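Local atomic coordinates of probable zinc protease PqqL (Escherichia coli, PDB entry 6OFS), a protein that is probably a periplasmic zinc-dependent endopeptidase of the M16 family, cleaving peptides with one zinc ion bound per subunit. Residues G776-S781 against A798-P803; V735-R740 against T897-L902; V477-Q482 against I694-G699; L473-D478 against F594-Q599; L355-S360 against Y466-R471. All coordinates share one frame; numbering follows the deposited sequence.

Contact 1 (G776-S781 against A798-P803); sequences GAYSVS and AFTCQP
Two residues in a row, Tyr778 and Ser779, stand opposite the single Thr800, a classic beta bulge. Thr800 O takes the amide of Tyr778 (N to O 2.8 Å), whereas Thr800 N reaches Ser779 O only through a weak bond of 3.3 Å. On the face that carries Ser779, Thr800, Ser781 and Ala798, two hydroxyls share a hydrogen bond, Ser779 OG lying 2.7 Å from Thr800 OG1. Each oxygen sits between its own backbone N and carbonyl carbon (chi1 68° in Ser779, 56° in Thr800), a rotation that brings the pair together. The Tyr778 ring reaches further along, its CE2 3.4 Å from Cys801 C, and its hydroxyl ends beside the CB of Gln802. The two segments belong to the beta hairpin of strands 779-787 and 792-801, whose first strand lies at one edge of a five-stranded mixed sheet in an M16 domain. Past the bulge the antiparallel pairing is regular, Ser781 N giving to Ala798 O at 2.7 Å and Ala798 N to Ser781 O at 3.0 Å; small side chains suit this pair, whose CB atoms are 4.0 Å apart. Across the sheet from the hydroxyls, Val780 CG2 packs on Phe799 CB (3.9 Å). Apolar residues fit that face because the Phe799 ring runs on to Leu809 and Leu810 of helix 806-823, while Ala777 touches Ile770.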
# COMPACT_ATOMS: atom_id res chain seq x y z
N GLY A 776 -55.75 11.95 7.34
CA GLY A 776 -54.67 12.18 8.29
C GLY A 776 -53.29 12.09 7.66
O GLY A 776 -53.11 12.42 6.49
N ALA A 777 -52.32 11.66 8.47
CA ALA A 777 -50.93 11.51 8.05
C ALA A 777 -50.75 10.19 7.31
O ALA A 777 -51.52 9.24 7.53
CB ALA A 777 -50.02 11.56 9.26
N TYR A 778 -49.76 10.14 6.42
CA TYR A 778 -49.40 8.95 5.64
C TYR A 778 -48.59 8.00 6.51
O TYR A 778 -48.68 6.78 6.36
CB TYR A 778 -48.60 9.34 4.38
CG TYR A 778 -49.28 10.35 3.49
CD1 TYR A 778 -50.54 10.10 2.96
CD2 TYR A 778 -48.64 11.53 3.12
CE1 TYR A 778 -51.18 11.02 2.12
CE2 TYR A 778 -49.26 12.45 2.28
CZ TYR A 778 -50.53 12.20 1.79
OH TYR A 778 -51.16 13.10 0.96
N SER A 779 -47.80 8.57 7.43
CA SER A 779 -46.98 7.83 8.38
C SER A 779 -46.80 8.65 9.66
O SER A 779 -46.97 9.87 9.65
CB SER A 779 -45.62 7.48 7.76
OG SER A 779 -44.81 8.61 7.53
N VAL A 780 -46.49 7.98 10.76
CA VAL A 780 -46.25 8.63 12.05
C VAL A 780 -45.20 7.83 12.83
O VAL A 780 -45.10 6.60 12.68
CB VAL A 780 -47.53 8.96 12.86
CG1 VAL A 780 -48.11 7.72 13.56
CG2 VAL A 780 -47.29 10.10 13.85
N SER A 781 -44.41 8.54 13.63
CA SER A 781 -43.35 7.96 14.44
C SER A 781 -43.26 8.66 15.79
O SER A 781 -43.54 9.86 15.91
CB SER A 781 -42.02 8.04 13.72
OG SER A 781 -41.15 7.09 14.31
N ALA A 798 -42.32 12.29 14.57
CA ALA A 798 -42.21 12.51 13.12
C ALA A 798 -43.47 12.08 12.38
O ALA A 798 -44.13 11.13 12.78
CB ALA A 798 -41.00 11.78 12.57
N PHE A 799 -43.84 12.79 11.32
CA PHE A 799 -44.97 12.42 10.48
C PHE A 799 -44.86 13.05 9.10
O PHE A 799 -44.19 14.07 8.94
CB PHE A 799 -46.35 12.67 11.14
CG PHE A 799 -46.77 14.10 11.38
CD1 PHE A 799 -47.50 14.80 10.42
CD2 PHE A 799 -46.49 14.73 12.59
CE1 PHE A 799 -47.89 16.12 10.64
CE2 PHE A 799 -46.89 16.06 12.81
CZ PHE A 799 -47.58 16.75 11.83
N THR A 800 -45.47 12.40 8.11
CA THR A 800 -45.56 12.88 6.74
C THR A 800 -47.05 12.96 6.47
O THR A 800 -47.79 12.05 6.85
CB THR A 800 -44.82 11.99 5.73
OG1 THR A 800 -45.31 10.66 5.82
CG2 THR A 800 -43.31 12.02 5.90
N CYS A 801 -47.50 14.05 5.86
CA CYS A 801 -48.92 14.29 5.60
C CYS A 801 -49.10 15.11 4.33
O CYS A 801 -48.12 15.47 3.67
CB CYS A 801 -49.53 15.01 6.80
SG CYS A 801 -48.87 16.69 7.04
N GLN A 802 -50.35 15.48 4.05
CA GLN A 802 -50.74 16.36 2.95
C GLN A 802 -50.35 17.78 3.42
O GLN A 802 -50.62 18.11 4.59
CB GLN A 802 -52.26 16.28 2.72
CG GLN A 802 -52.71 16.74 1.34
CD GLN A 802 -54.19 17.01 1.26
OE1 GLN A 802 -55.02 16.40 1.96
NE2 GLN A 802 -54.57 17.93 0.38
N PRO A 803 -49.72 18.62 2.57
CA PRO A 803 -49.27 19.96 3.03
C PRO A 803 -50.31 20.83 3.76
O PRO A 803 -49.98 21.44 4.77
CB PRO A 803 -48.77 20.64 1.75
CG PRO A 803 -48.40 19.52 0.85
CD PRO A 803 -49.32 18.37 1.17

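Contact 2 (V735-R740 against T897-L902)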
# COMPACT_ATOMS: atom_id res chain seq x y z
N VAL A 735 -42.95 16.58 8.69
CA VAL A 735 -42.89 17.31 9.97
C VAL A 735 -42.08 16.55 11.02
O VAL A 735 -42.36 15.38 11.29
CB VAL A 735 -44.30 17.71 10.50
CG1 VAL A 735 -44.22 18.40 11.86
CG2 VAL A 735 -45.04 18.60 9.50
N SER A 736 -41.12 17.24 11.65
CA SER A 736 -40.31 16.69 12.74
C SER A 736 -40.35 17.61 13.96
O SER A 736 -40.13 18.82 13.84
CB SER A 736 -38.87 16.48 12.28
OG SER A 736 -38.81 15.60 11.18
N GLN A 737 -40.63 17.03 15.15
CA GLN A 737 -40.64 17.78 16.40
C GLN A 737 -39.81 17.04 17.44
O GLN A 737 -40.05 15.87 17.72
CB GLN A 737 -42.07 18.06 16.90
CG GLN A 737 -42.11 18.92 18.17
CD GLN A 737 -43.51 19.09 18.72
OE1 GLN A 737 -44.17 20.11 18.49
NE2 GLN A 737 -43.98 18.08 19.46
N TRP A 738 -38.80 17.72 17.97
CA TRP A 738 -37.91 17.21 19.00
C TRP A 738 -38.18 17.97 20.27
O TRP A 738 -38.22 19.19 20.27
CB TRP A 738 -36.44 17.40 18.64
CG TRP A 738 -35.87 16.37 17.71
CD1 TRP A 738 -35.22 15.22 18.07
CD2 TRP A 738 -35.74 16.48 16.29
NE1 TRP A 738 -34.72 14.59 16.95
CE2 TRP A 738 -35.03 15.35 15.84
CE3 TRP A 738 -36.14 17.45 15.36
CZ2 TRP A 738 -34.77 15.12 14.48
CZ3 TRP A 738 -35.86 17.23 14.01
CH2 TRP A 738 -35.19 16.08 13.59
N LYS A 739 -38.36 17.23 21.35
CA LYS A 739 -38.57 17.76 22.68
C LYS A 739 -37.41 17.23 23.49
O LYS A 739 -37.12 16.04 23.41
CB LYS A 739 -39.93 17.31 23.23
CG LYS A 739 -41.05 18.22 22.78
CD LYS A 739 -42.42 17.79 23.30
CE LYS A 739 -43.56 18.66 22.81
NZ LYS A 739 -43.48 20.06 23.32
N ARG A 740 -36.67 18.13 24.16
CA ARG A 740 -35.50 17.79 24.96
C ARG A 740 -35.79 17.98 26.43
O ARG A 740 -36.35 19.01 26.83
CB ARG A 740 -34.28 18.61 24.54
CG ARG A 740 -33.06 17.74 24.27
CD ARG A 740 -31.81 18.57 24.12
NE ARG A 740 -31.32 19.00 25.43
CZ ARG A 740 -31.24 20.27 25.82
NH1 ARG A 740 -31.59 21.25 25.00
NH2 ARG A 740 -30.79 20.56 27.03
N THR A 897 -37.68 22.79 22.61
CA THR A 897 -38.46 22.16 21.54
C THR A 897 -37.96 22.66 20.18
O THR A 897 -37.92 23.87 19.95
CB THR A 897 -39.99 22.28 21.69
OG1 THR A 897 -40.40 23.62 21.40
CG2 THR A 897 -40.52 21.83 23.05
N TYR A 898 -37.56 21.74 19.30
CA TYR A 898 -37.10 22.09 17.95
C TYR A 898 -38.07 21.49 16.93
O TYR A 898 -38.36 20.28 16.96
CB TYR A 898 -35.65 21.68 17.69
CG TYR A 898 -34.72 21.87 18.88
CD1 TYR A 898 -34.10 23.09 19.11
CD2 TYR A 898 -34.45 20.82 19.76
CE1 TYR A 898 -33.25 23.28 20.21
CE2 TYR A 898 -33.58 20.98 20.83
CZ TYR A 898 -32.97 22.21 21.05
OH TYR A 898 -32.14 22.34 22.13
N THR A 899 -38.62 22.36 16.06
CA THR A 899 -39.61 21.98 15.07
C THR A 899 -39.12 22.27 13.67
O THR A 899 -38.52 23.32 13.42
CB THR A 899 -40.96 22.62 15.40
OG1 THR A 899 -41.21 22.37 16.78
CG2 THR A 899 -42.11 22.05 14.55
N GLY A 900 -39.34 21.30 12.79
CA GLY A 900 -38.93 21.37 11.40
C GLY A 900 -40.01 20.89 10.48
O GLY A 900 -40.56 19.80 10.67
N VAL A 901 -40.34 21.70 9.48
CA VAL A 901 -41.36 21.39 8.49
C VAL A 901 -40.74 21.49 7.11
O VAL A 901 -40.20 22.55 6.75
CB VAL A 901 -42.59 22.33 8.66
CG1 VAL A 901 -43.62 22.06 7.59
CG2 VAL A 901 -43.22 22.18 10.05
N LEU A 902 -40.78 20.38 6.34
CA LEU A 902 -40.29 20.36 4.96
C LEU A 902 -41.52 20.37 4.08
O LEU A 902 -42.33 19.45 4.15
CB LEU A 902 -39.33 19.19 4.64
CG LEU A 902 -38.77 19.09 3.20
CD1 LEU A 902 -38.07 20.38 2.76
CD2 LEU A 902 -37.80 17.95 3.07
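Ser736 with Gly900 and Trp738 with Tyr898 form two antiparallel hydrogen-bonded pairs, each closed by two backbone bonds. Ser736 N gives to Gly900 O and Gly900 N to Ser736 O, both at 2.8 Å and nearly along the C=O axis. In the second pair Trp738 N donates to Tyr898 O at 2.8 Å, almost straight at 178°, and Tyr898 N gives a second bond to Trp738 O. The alternate residues of 735-740 turn their backbones the other way: Val735, Gln737 and Lys739 bond to Phe799, Leu797 and His795 of strand 792-801. Among the side chains, Arg740 NH1 gives a weak bond to Tyr898 OH (3.1 Å), the guanidinium and phenol planes only 24° apart and meeting edge to edge. Their stronger partners lie elsewhere, Asn896 OD1 for Arg740 NH1 and Ala717 O for the phenol. Gln737 lies alongside Thr899, CG 3.8 Å from OG1; CG anti to the backbone N (chi1 -176°) extends the chain so that NE2 can bond Asn814 OD1. Val735 CG2 and Val901 CG2, 4.1 Å apart, supply the apolar packing expected of beta-branched residues facing helix 806-823. Gly900 has no side chain where the Trp738 ring passes. The backbone polar groups between the strands are paired and the buried Gln737 and Tyr898 have outside partners, so few of these polar groups are buried without a partner.

Contact 3 (V477-Q482 against I694-G699)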
# COMPACT_ATOMS: atom_id res chain seq x y z
N VAL A 477 1.80 -13.78 17.92
CA VAL A 477 2.27 -12.63 18.70
C VAL A 477 3.15 -13.16 19.81
O VAL A 477 2.74 -14.07 20.55
CB VAL A 477 1.06 -11.83 19.28
CG1 VAL A 477 1.52 -10.65 20.12
CG2 VAL A 477 0.11 -11.37 18.18
N ASP A 478 4.36 -12.58 19.97
CA ASP A 478 5.26 -12.95 21.05
C ASP A 478 4.65 -12.48 22.37
O ASP A 478 4.17 -11.34 22.47
CB ASP A 478 6.67 -12.35 20.83
CG ASP A 478 7.53 -13.11 19.82
OD1 ASP A 478 8.16 -12.44 18.96
OD2 ASP A 478 7.58 -14.36 19.89
N ALA A 479 4.60 -13.39 23.36
CA ALA A 479 4.05 -13.12 24.69
C ALA A 479 4.92 -12.15 25.49
O ALA A 479 6.14 -12.12 25.32
CB ALA A 479 3.90 -14.42 25.47
N ASP A 480 4.27 -11.36 26.34
CA ASP A 480 4.94 -10.45 27.26
C ASP A 480 5.06 -11.21 28.59
O ASP A 480 4.04 -11.58 29.19
CB ASP A 480 4.17 -9.11 27.41
CG ASP A 480 4.75 -8.13 28.42
OD1 ASP A 480 6.00 -8.02 28.50
OD2 ASP A 480 3.95 -7.45 29.11
N PRO A 481 6.30 -11.55 29.02
CA PRO A 481 6.48 -12.32 30.27
C PRO A 481 5.91 -11.63 31.50
O PRO A 481 5.39 -12.30 32.39
CB PRO A 481 8.01 -12.43 30.38
CG PRO A 481 8.53 -12.24 29.00
CD PRO A 481 7.61 -11.23 28.40
N GLN A 482 5.97 -10.28 31.52
CA GLN A 482 5.51 -9.38 32.57
C GLN A 482 3.99 -9.04 32.51
O GLN A 482 3.57 -8.07 33.14
CB GLN A 482 6.33 -8.07 32.53
CG GLN A 482 7.82 -8.22 32.85
CD GLN A 482 8.60 -6.97 32.48
OE1 GLN A 482 8.40 -6.37 31.41
NE2 GLN A 482 9.50 -6.56 33.36
N ILE A 694 -5.69 -14.57 27.14
CA ILE A 694 -6.02 -13.22 27.61
C ILE A 694 -4.73 -12.49 27.97
O ILE A 694 -4.56 -11.34 27.59
CB ILE A 694 -7.03 -13.28 28.80
CG1 ILE A 694 -8.46 -13.58 28.31
CG2 ILE A 694 -6.99 -11.99 29.67
CD1 ILE A 694 -9.36 -14.05 29.36
N THR A 695 -3.81 -13.16 28.71
CA THR A 695 -2.55 -12.52 29.09
C THR A 695 -1.64 -12.39 27.87
O THR A 695 -1.12 -11.30 27.63
CB THR A 695 -1.89 -13.19 30.32
OG1 THR A 695 -1.46 -14.51 29.99
CG2 THR A 695 -2.79 -13.21 31.55
N ARG A 696 -1.50 -13.45 27.08
CA ARG A 696 -0.67 -13.45 25.87
C ARG A 696 -1.15 -12.45 24.79
O ARG A 696 -0.30 -11.84 24.15
CB ARG A 696 -0.53 -14.89 25.31
CG ARG A 696 0.45 -15.04 24.15
CD ARG A 696 0.75 -16.50 23.85
NE ARG A 696 1.15 -16.69 22.46
CZ ARG A 696 2.41 -16.74 22.04
NH1 ARG A 696 3.42 -16.60 22.90
NH2 ARG A 696 2.68 -16.91 20.75
N TYR A 697 -2.48 -12.28 24.59
CA TYR A 697 -2.99 -11.41 23.52
C TYR A 697 -3.65 -10.09 23.95
O TYR A 697 -3.59 -9.11 23.19
CB TYR A 697 -3.93 -12.20 22.59
CG TYR A 697 -3.22 -13.30 21.82
CD1 TYR A 697 -2.49 -13.01 20.66
CD2 TYR A 697 -3.23 -14.61 22.26
CE1 TYR A 697 -1.79 -14.00 19.98
CE2 TYR A 697 -2.55 -15.62 21.58
CZ TYR A 697 -1.84 -15.31 20.43
OH TYR A 697 -1.16 -16.29 19.73
N LEU A 698 -4.26 -10.03 25.14
CA LEU A 698 -4.93 -8.81 25.61
C LEU A 698 -4.14 -8.08 26.71
O LEU A 698 -4.28 -6.87 26.88
CB LEU A 698 -6.38 -9.11 26.04
CG LEU A 698 -7.19 -10.13 25.19
CD1 LEU A 698 -8.57 -10.32 25.75
CD2 LEU A 698 -7.30 -9.71 23.73
N GLY A 699 -3.29 -8.83 27.42
CA GLY A 699 -2.44 -8.31 28.48
C GLY A 699 -1.11 -7.78 27.98
O GLY A 699 -0.40 -7.07 28.70
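Val477 packs on the ring of Tyr697 in the close part of this contact, its CB 3.6 Å and its CG2 3.7 Å from Tyr697 CE1. The valine crosses the tyrosine obliquely, and a compact beta-branched side chain suits a loop residue lying against a helix end. Arg696 CG lies over one face of the same ring, near its rim, 4.0 Å above the plane. That arginine chain runs out from a CG anti to the backbone N (chi1 -173°) and places its guanidinium under Val477 O, which lies over one face of the group instead of taking a straight N-H bond. Ala479 CB lies against the arginine chain, 3.7 Å from Arg696 CG and close to NH1. An alanine at Arg696 would remove this flat cover, and the Val477 carbonyl and the Ala479 methyl would probably be left beside a gap. Toward solvent the contact is looser. Asp478 OD2 stays 5.6 Å from Arg696 NH2, and Arg696 NE has a long, weak ion pair with Glu591. Asp480 OD2, 4.4 Å from Gly699 O, makes another with Lys702. Segment 694-699 ends helix 687-697, with Ile694 and Leu698 packed on strands 495-500 and 677-682, and Tyr697 reaching Glu591 of helix 591-602.

Contact 4 (L473-D478 against F594-Q599); sequences LSLTVD and FQLINQ
Leu475 makes the apolar contacts, meeting three side chains of helix 591-602. Its CB lies 3.9 Å from Gln595 CB, its CD1 4.1 Å from Leu596 CD1 and its CD2 4.0 Å from Gln599 CG, so the methylenes of two glutamines offer apolar surface beside the leucine. Trp562 of helix 556-565 also touches Leu475, Gln595 and Leu596. The segment 473-478 is part of the long link after helix 448-459, which in the M16 fold joins two halves of related architecture, and here it runs over a helix of the second half. The remaining contacts set carbon against amide groups. Gln595 stretches beneath the loop backbone, its NE2 3.6 Å from Thr476 CA while bonding Tyr697 OH. With an alanine at Gln595 the Tyr697 hydroxyl would lose this donor, and the backbone at Leu475 and Thr476 would probably lie over a gap. Gln599 bends at chi2 (-80°), which brings its NE2 to 3.3 Å from Val477 CG2, the valine and glutamine approaching from opposite directions. Asn598 OD1 lies 3.4 Å from the same methyl; the amide suits this buried place because its ND2 is held by Tyr697 O.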
# COMPACT_ATOMS: atom_id res chain seq x y z
N LEU A 473 0.36 -19.19 6.75
CA LEU A 473 -0.01 -17.89 7.29
C LEU A 473 -0.32 -17.97 8.78
O LEU A 473 -1.08 -18.84 9.22
CB LEU A 473 -1.22 -17.29 6.54
CG LEU A 473 -1.18 -17.15 5.01
CD1 LEU A 473 -2.52 -16.70 4.51
CD2 LEU A 473 -0.11 -16.15 4.54
N SER A 474 0.27 -17.04 9.55
CA SER A 474 0.06 -16.94 11.00
C SER A 474 0.09 -15.49 11.47
O SER A 474 0.76 -14.65 10.86
CB SER A 474 1.09 -17.77 11.77
OG SER A 474 2.39 -17.20 11.76
N LEU A 475 -0.65 -15.20 12.54
CA LEU A 475 -0.69 -13.90 13.16
C LEU A 475 -0.19 -14.06 14.59
O LEU A 475 -0.69 -13.41 15.52
CB LEU A 475 -2.10 -13.30 13.11
CG LEU A 475 -2.54 -12.71 11.79
CD1 LEU A 475 -3.98 -12.26 11.86
CD2 LEU A 475 -1.65 -11.55 11.38
N THR A 476 0.80 -14.95 14.77
CA THR A 476 1.42 -15.27 16.05
C THR A 476 2.08 -14.01 16.64
O THR A 476 2.75 -13.25 15.94
CB THR A 476 2.33 -16.53 15.93
OG1 THR A 476 2.57 -17.08 17.23
CG2 THR A 476 3.66 -16.26 15.18
N VAL A 477 1.80 -13.78 17.92
CA VAL A 477 2.27 -12.63 18.70
C VAL A 477 3.15 -13.16 19.81
O VAL A 477 2.74 -14.07 20.55
CB VAL A 477 1.06 -11.83 19.28
CG1 VAL A 477 1.52 -10.65 20.12
CG2 VAL A 477 0.11 -11.37 18.18
N ASP A 478 4.36 -12.58 19.97
CA ASP A 478 5.26 -12.95 21.05
C ASP A 478 4.65 -12.48 22.37
O ASP A 478 4.17 -11.34 22.47
CB ASP A 478 6.67 -12.35 20.83
CG ASP A 478 7.53 -13.11 19.82
OD1 ASP A 478 8.16 -12.44 18.96
OD2 ASP A 478 7.58 -14.36 19.89
N PHE A 594 -8.15 -14.34 19.18
CA PHE A 594 -7.33 -13.47 20.02
C PHE A 594 -6.19 -12.79 19.22
O PHE A 594 -5.91 -11.60 19.45
CB PHE A 594 -6.75 -14.25 21.21
CG PHE A 594 -7.75 -14.62 22.27
CD1 PHE A 594 -8.43 -15.83 22.22
CD2 PHE A 594 -7.99 -13.77 23.34
CE1 PHE A 594 -9.35 -16.18 23.21
CE2 PHE A 594 -8.91 -14.11 24.34
CZ PHE A 594 -9.58 -15.32 24.27
N GLN A 595 -5.57 -13.54 18.28
CA GLN A 595 -4.49 -13.03 17.42
C GLN A 595 -4.99 -11.89 16.56
O GLN A 595 -4.27 -10.92 16.37
CB GLN A 595 -3.93 -14.13 16.49
CG GLN A 595 -3.20 -15.25 17.19
CD GLN A 595 -2.78 -16.38 16.28
OE1 GLN A 595 -3.43 -16.69 15.28
NE2 GLN A 595 -1.69 -17.02 16.63
N LEU A 596 -6.21 -12.01 16.02
CA LEU A 596 -6.78 -11.01 15.13
C LEU A 596 -7.17 -9.75 15.89
O LEU A 596 -6.89 -8.68 15.38
CB LEU A 596 -7.93 -11.57 14.27
CG LEU A 596 -8.50 -10.65 13.17
CD1 LEU A 596 -7.42 -10.08 12.27
CD2 LEU A 596 -9.56 -11.36 12.38
N ILE A 597 -7.74 -9.88 17.10
CA ILE A 597 -8.08 -8.74 17.97
C ILE A 597 -6.81 -7.92 18.26
O ILE A 597 -6.80 -6.70 18.08
CB ILE A 597 -8.78 -9.23 19.28
CG1 ILE A 597 -10.31 -9.33 19.12
CG2 ILE A 597 -8.40 -8.39 20.51
CD1 ILE A 597 -11.09 -7.99 19.03
N ASN A 598 -5.73 -8.63 18.66
CA ASN A 598 -4.43 -8.06 18.99
C ASN A 598 -3.81 -7.36 17.80
O ASN A 598 -3.38 -6.23 17.93
CB ASN A 598 -3.49 -9.17 19.49
CG ASN A 598 -2.09 -8.68 19.83
OD1 ASN A 598 -1.28 -8.37 18.96
ND2 ASN A 598 -1.79 -8.62 21.11
N GLN A 599 -3.75 -8.04 16.66
CA GLN A 599 -3.11 -7.51 15.47
C GLN A 599 -3.89 -6.36 14.86
O GLN A 599 -3.27 -5.48 14.26
CB GLN A 599 -2.80 -8.62 14.44
CG GLN A 599 -1.70 -9.61 14.88
CD GLN A 599 -0.27 -9.13 14.69
OE1 GLN A 599 0.02 -8.13 14.02
NE2 GLN A 599 0.67 -9.86 15.25

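Contact 5 (L355-S360 against Y466-R471); sequences LDDVKS and YVFPGR
The guanidinium of Arg471 carries Ser360 OG over one face, 3.2 Å above the plane and over its centre, and meets Asp357 OD2 at its edge. Asp357 OD1 turns elsewhere: because it lies in the plane of the Phe468 ring at its edge, 3.4 Å from CE2, it meets the slightly positive C-H rim; the carboxylate itself stands 88° to the ring. Asp357 thus serves several partners. OD2 makes a salt bridge with Arg471 NH2 at 3.5 Å, the two charged planes inclined by 64°, while OD1 accepts a weak bond from Arg471 N at 3.2 Å. An aspartate suits the spot because it is short enough to stay close to the helix yet reach both backbone and side chain of the loop. In Arg471 the first torsion (chi1 78°) sets CG between the backbone N and carbonyl carbon, and the extended chain beyond then slides past the carboxylate toward Ser360. Ser360 OG makes a weak bond to Asp357 O; lying above the guanidinium, it is not aimed at by the in-plane N-H groups. Gly470 takes a positive phi at which a CB would collide with the carbonyl oxygen before it. Arg471 O bonds to Arg561 of helix 556-565, and Asp356 OD1 to Ser555. Here a helix of the first M16 half receives the long loop after helix 448-459, consistent with the linker between the two halves of such proteases.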
# COMPACT_ATOMS: atom_id res chain seq x y z
N LEU A 355 0.43 -14.24 -6.49
CA LEU A 355 0.70 -12.80 -6.49
C LEU A 355 1.13 -12.30 -5.11
O LEU A 355 2.07 -11.50 -4.99
CB LEU A 355 -0.49 -11.99 -7.06
CG LEU A 355 -0.33 -10.45 -7.12
CD1 LEU A 355 0.95 -10.02 -7.85
CD2 LEU A 355 -1.53 -9.79 -7.76
N ASP A 356 0.47 -12.82 -4.06
CA ASP A 356 0.74 -12.46 -2.69
C ASP A 356 2.08 -12.94 -2.18
O ASP A 356 2.76 -12.18 -1.49
CB ASP A 356 -0.39 -12.90 -1.77
CG ASP A 356 -1.42 -11.81 -1.63
OD1 ASP A 356 -1.11 -10.77 -0.98
OD2 ASP A 356 -2.53 -11.97 -2.18
N ASP A 357 2.49 -14.18 -2.53
CA ASP A 357 3.79 -14.71 -2.10
C ASP A 357 4.92 -13.87 -2.70
O ASP A 357 5.82 -13.48 -1.98
CB ASP A 357 3.95 -16.21 -2.43
CG ASP A 357 3.37 -17.18 -1.40
OD1 ASP A 357 3.97 -18.26 -1.19
OD2 ASP A 357 2.29 -16.87 -0.82
N VAL A 358 4.79 -13.49 -4.00
CA VAL A 358 5.74 -12.64 -4.72
C VAL A 358 5.83 -11.26 -4.05
O VAL A 358 6.93 -10.80 -3.78
CB VAL A 358 5.41 -12.56 -6.24
CG1 VAL A 358 6.20 -11.47 -6.95
CG2 VAL A 358 5.64 -13.91 -6.91
N LYS A 359 4.67 -10.64 -3.72
CA LYS A 359 4.63 -9.34 -3.04
C LYS A 359 5.25 -9.40 -1.63
O LYS A 359 6.14 -8.61 -1.33
CB LYS A 359 3.19 -8.81 -2.95
CG LYS A 359 2.69 -8.19 -4.23
CD LYS A 359 1.24 -7.82 -4.07
CE LYS A 359 0.69 -7.08 -5.25
NZ LYS A 359 -0.77 -6.85 -5.13
N SER A 360 4.81 -10.36 -0.79
CA SER A 360 5.32 -10.53 0.57
C SER A 360 6.82 -10.84 0.60
O SER A 360 7.51 -10.41 1.53
CB SER A 360 4.52 -11.56 1.35
OG SER A 360 5.06 -12.86 1.20
N TYR A 466 -2.78 -24.77 -12.63
CA TYR A 466 -1.71 -25.07 -11.68
C TYR A 466 -2.10 -24.57 -10.32
O TYR A 466 -2.32 -23.38 -10.14
CB TYR A 466 -0.35 -24.50 -12.13
CG TYR A 466 0.74 -24.70 -11.10
CD1 TYR A 466 1.24 -25.96 -10.81
CD2 TYR A 466 1.26 -23.62 -10.40
CE1 TYR A 466 2.22 -26.15 -9.84
CE2 TYR A 466 2.25 -23.79 -9.43
CZ TYR A 466 2.73 -25.06 -9.16
OH TYR A 466 3.71 -25.25 -8.20
N VAL A 467 -2.17 -25.49 -9.36
CA VAL A 467 -2.48 -25.16 -7.98
C VAL A 467 -1.19 -24.80 -7.24
O VAL A 467 -0.34 -25.67 -7.01
CB VAL A 467 -3.37 -26.23 -7.26
CG1 VAL A 467 -4.71 -26.41 -7.97
CG2 VAL A 467 -2.66 -27.58 -7.12
N PHE A 468 -0.99 -23.50 -6.94
CA PHE A 468 0.21 -23.09 -6.21
C PHE A 468 0.02 -23.35 -4.71
O PHE A 468 -0.98 -22.90 -4.15
CB PHE A 468 0.58 -21.63 -6.47
CG PHE A 468 1.82 -21.15 -5.74
CD1 PHE A 468 3.09 -21.48 -6.21
CD2 PHE A 468 1.72 -20.35 -4.61
CE1 PHE A 468 4.24 -21.04 -5.53
CE2 PHE A 468 2.86 -19.91 -3.93
CZ PHE A 468 4.11 -20.26 -4.40
N PRO A 469 0.99 -24.04 -4.06
CA PRO A 469 0.85 -24.33 -2.61
C PRO A 469 0.41 -23.13 -1.75
O PRO A 469 -0.67 -23.19 -1.16
CB PRO A 469 2.24 -24.85 -2.20
CG PRO A 469 2.88 -25.30 -3.44
CD PRO A 469 2.22 -24.64 -4.61
N GLY A 470 1.22 -22.07 -1.72
CA GLY A 470 0.91 -20.90 -0.91
C GLY A 470 1.51 -21.03 0.47
O GLY A 470 1.38 -22.07 1.12
N ARG A 471 2.20 -19.97 0.91
CA ARG A 471 2.90 -19.93 2.19
C ARG A 471 1.99 -20.08 3.39
O ARG A 471 0.85 -19.62 3.35
CB ARG A 471 3.77 -18.67 2.31
CG ARG A 471 3.02 -17.39 2.65
CD ARG A 471 3.92 -16.16 2.59
NE ARG A 471 3.36 -15.03 3.33
CZ ARG A 471 2.49 -14.15 2.83
NH1 ARG A 471 2.04 -13.16 3.58
NH2 ARG A 471 2.07 -14.27 1.57

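Overall arrangement
Along the chain contact 5 comes first, followed by contacts 4 and 3, which begin on overlapping parts of the same loop; contact 2 then encloses contact 1. The loop between helix 448-459 and strand 485-492 supplies one side of contacts 5, 4 and 3. Between centres, contacts 3 and 4, which share Val477, lie 11 Å apart, contacts 4 and 5 21 Å, and contacts 1 and 2 13 Å; the last two are 49 to 59 Å from the others. The loop thus packs on the first half in contact 5 and on the second in contacts 4 and 3, as expected of a linker, while contacts 1 and 2 are two of the pairings in the five-stranded sheet of the C-terminal domain.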